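Local coordinates for rhamnose ABC transporter, periplasmic rhamnose-binding protein (Kribbella flavida, PDB 4KVF) that probably binds a sugar, most likely rhamnose, as the extracytoplasmic solute-binding receptor of an ABC transporter that imports it, at residues A[107-111]-A[130-135]. Sequence-based numbering, arbitrary orientation.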
ATOM      1  N   PRO A 107       2.386  16.539  -2.094  1.00 26.14           N
ATOM      2  CA  PRO A 107       1.829  16.473  -3.457  1.00 29.06           C
ATOM      3  C   PRO A 107       2.241  17.647  -4.350  1.00 27.16           C
ATOM      4  O   PRO A 107       2.296  17.491  -5.568  1.00 29.32           O
ATOM      5  CB  PRO A 107       0.314  16.522  -3.224  1.00 27.69           C
ATOM      6  CG  PRO A 107       0.119  16.107  -1.793  1.00 34.79           C
ATOM      7  CD  PRO A 107       1.340  16.574  -1.057  1.00 31.40           C
ATOM      8  N   ASN A 108       2.542  18.800  -3.764  1.00 27.60           N
ATOM      9  CA  ASN A 108       2.793  19.989  -4.585  1.00 30.75           C
ATOM     10  C   ASN A 108       4.231  20.488  -4.674  1.00 32.30           C
ATOM     11  O   ASN A 108       4.605  21.088  -5.685  1.00 30.67           O
ATOM     12  CB  ASN A 108       1.846  21.124  -4.203  1.00 35.20           C
ATOM     13  CG  ASN A 108       0.414  20.833  -4.609  1.00 34.64           C
ATOM     14  OD1 ASN A 108      -0.006  21.136  -5.732  1.00 51.61           O
ATOM     15  ND2 ASN A 108      -0.341  20.231  -3.702  1.00 37.92           N
ATOM     16  N   ALA A 109       5.039  20.226  -3.647  1.00 32.38           N
ATOM     17  CA  ALA A 109       6.414  20.730  -3.610  1.00 34.19           C
ATOM     18  C   ALA A 109       7.257  20.182  -4.764  1.00 27.36           C
ATOM     19  O   ALA A 109       8.208  20.828  -5.223  1.00 35.02           O
ATOM     20  CB  ALA A 109       7.076  20.408  -2.264  1.00 33.24           C
ATOM     21  N   VAL A 110       6.898  18.991  -5.220  1.00 27.71           N
ATOM     22  CA  VAL A 110       7.620  18.315  -6.286  1.00 25.10           C
ATOM     23  C   VAL A 110       7.134  18.713  -7.678  1.00 26.29           C
ATOM     24  O   VAL A 110       7.755  18.350  -8.686  1.00 26.51           O
ATOM     25  CB  VAL A 110       7.506  16.783  -6.125  1.00 26.95           C
ATOM     26  CG1 VAL A 110       8.160  16.354  -4.826  1.00 31.94           C
ATOM     27  CG2 VAL A 110       6.037  16.362  -6.138  1.00 25.96           C
ATOM     28  N   CYS A 111       6.039  19.465  -7.745  1.00 25.88           N
ATOM     29  CA  CYS A 111       5.427  19.785  -9.041  1.00 27.01           C
ATOM     30  C   CYS A 111       6.329  20.517 -10.040  1.00 26.92           C
ATOM     31  O   CYS A 111       6.407  20.097 -11.204  1.00 30.83           O
ATOM     32  CB  CYS A 111       4.087  20.522  -8.882  1.00 31.14           C
ATOM     33  SG  CYS A 111       2.735  19.418  -8.476  1.00 34.31           S
ATOM     34  N   ASP A 130       0.809  10.015  -3.887  1.00 24.61           N
ATOM     35  CA  ASP A 130       0.681  10.659  -5.187  1.00 21.91           C
ATOM     36  C   ASP A 130       1.079  12.135  -5.135  1.00 26.28           C
ATOM     37  O   ASP A 130       1.075  12.760  -4.063  1.00 27.83           O
ATOM     38  CB  ASP A 130      -0.769  10.514  -5.651  1.00 22.40           C
ATOM     39  CG  ASP A 130      -0.942  10.765  -7.135  1.00 23.16           C
ATOM     40  OD1 ASP A 130       0.076  10.930  -7.850  1.00 25.97           O
ATOM     41  OD2 ASP A 130      -2.104  10.751  -7.573  1.00 27.55           O
ATOM     42  N   ALA A 131       1.423  12.685  -6.298  1.00 23.23           N
ATOM     43  CA  ALA A 131       1.627  14.130  -6.439  1.00 28.19           C
ATOM     44  C   ALA A 131       0.332  14.731  -6.979  1.00 26.92           C
ATOM     45  O   ALA A 131      -0.601  13.994  -7.295  1.00 29.47           O
ATOM     46  CB  ALA A 131       2.790  14.416  -7.389  1.00 25.04           C
ATOM     47  N   ALA A 132       0.257  16.059  -7.061  1.00 24.96           N
ATOM     48  CA  ALA A 132      -0.906  16.697  -7.669  1.00 26.43           C
ATOM     49  C   ALA A 132      -1.102  16.104  -9.063  1.00 29.13           C
ATOM     50  O   ALA A 132      -0.126  15.782  -9.746  1.00 28.02           O
ATOM     51  CB  ALA A 132      -0.725  18.204  -7.745  1.00 30.27           C
ATOM     52  N   LYS A 133      -2.358  15.951  -9.478  1.00 29.30           N
ATOM     53  CA  LYS A 133      -2.675  15.189 -10.688  1.00 28.48           C
ATOM     54  C   LYS A 133      -1.990  15.730 -11.945  1.00 30.25           C
ATOM     55  O   LYS A 133      -1.715  14.983 -12.884  1.00 31.90           O
ATOM     56  CB  LYS A 133      -4.195  15.097 -10.897  1.00 38.15           C
ATOM     57  CG  LYS A 133      -4.982  14.609  -9.673  1.00 51.36           C
ATOM     58  CD  LYS A 133      -4.514  13.236  -9.189  1.00 52.83           C
ATOM     59  CE  LYS A 133      -5.470  12.626  -8.168  1.00 57.84           C
ATOM     60  NZ  LYS A 133      -5.579  13.414  -6.906  1.00 64.06           N
ATOM     61  N   THR A 134      -1.703  17.027 -11.943  1.00 28.88           N
ATOM     62  CA  THR A 134      -1.105  17.707 -13.091  1.00 26.78           C
ATOM     63  C   THR A 134       0.424  17.674 -13.127  1.00 28.35           C
ATOM     64  O   THR A 134       1.033  18.382 -13.924  1.00 33.25           O
ATOM     65  CB  THR A 134      -1.547  19.181 -13.138  1.00 35.71           C
ATOM     66  OG1 THR A 134      -1.242  19.801 -11.884  1.00 43.53           O
ATOM     67  CG2 THR A 134      -3.051  19.284 -13.387  1.00 44.16           C
ATOM     68  N   CYS A 135       1.034  16.861 -12.272  1.00 25.58           N
ATOM     69  CA  CYS A 135       2.493  16.827 -12.147  1.00 27.28           C
ATOM     70  C   CYS A 135       3.057  15.426 -12.331  1.00 25.11           C
ATOM     71  O   CYS A 135       4.217  15.180 -12.025  1.00 27.68           O
ATOM     72  CB  CYS A 135       2.925  17.374 -10.783  1.00 36.01           C
ATOM     73  SG  CYS A 135       2.103  18.948 -10.373  1.00 41.00           S
TER
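In 107-111, P107 leads into a type I beta turn from N108 to C111, in which C111 N donates to N108 O at 3.0 Å. Facing it, 130-135 is a loop that turns back on itself where C135 N reaches A132 O, also at 3.0 Å. The nearest CA atoms are those of P107 and A131, 3.8 Å apart, and beside them A132 N donates a nearly straight hydrogen bond to P107 O (2.9 Å). At the other end the C111–C135 disulfide (SG to SG 2.1 Å, chi3 96°) makes a covalent link, so the loops are tied at two points. The methyl group of A132 points toward 107-111, its CB 3.7 Å from C111 SG and 3.6 Å from N108 OD1. Deeper in, V110 CG2 touches A131 CB at 4.0 Å, while V110 also packs on I89 of helix 85-94. In this alpha/beta periplasmic-binding-protein lobe, the disulfide thus fastens the start of helix 111-119 to the loop connecting the adjacent parallel strands 123-127 and 138-141.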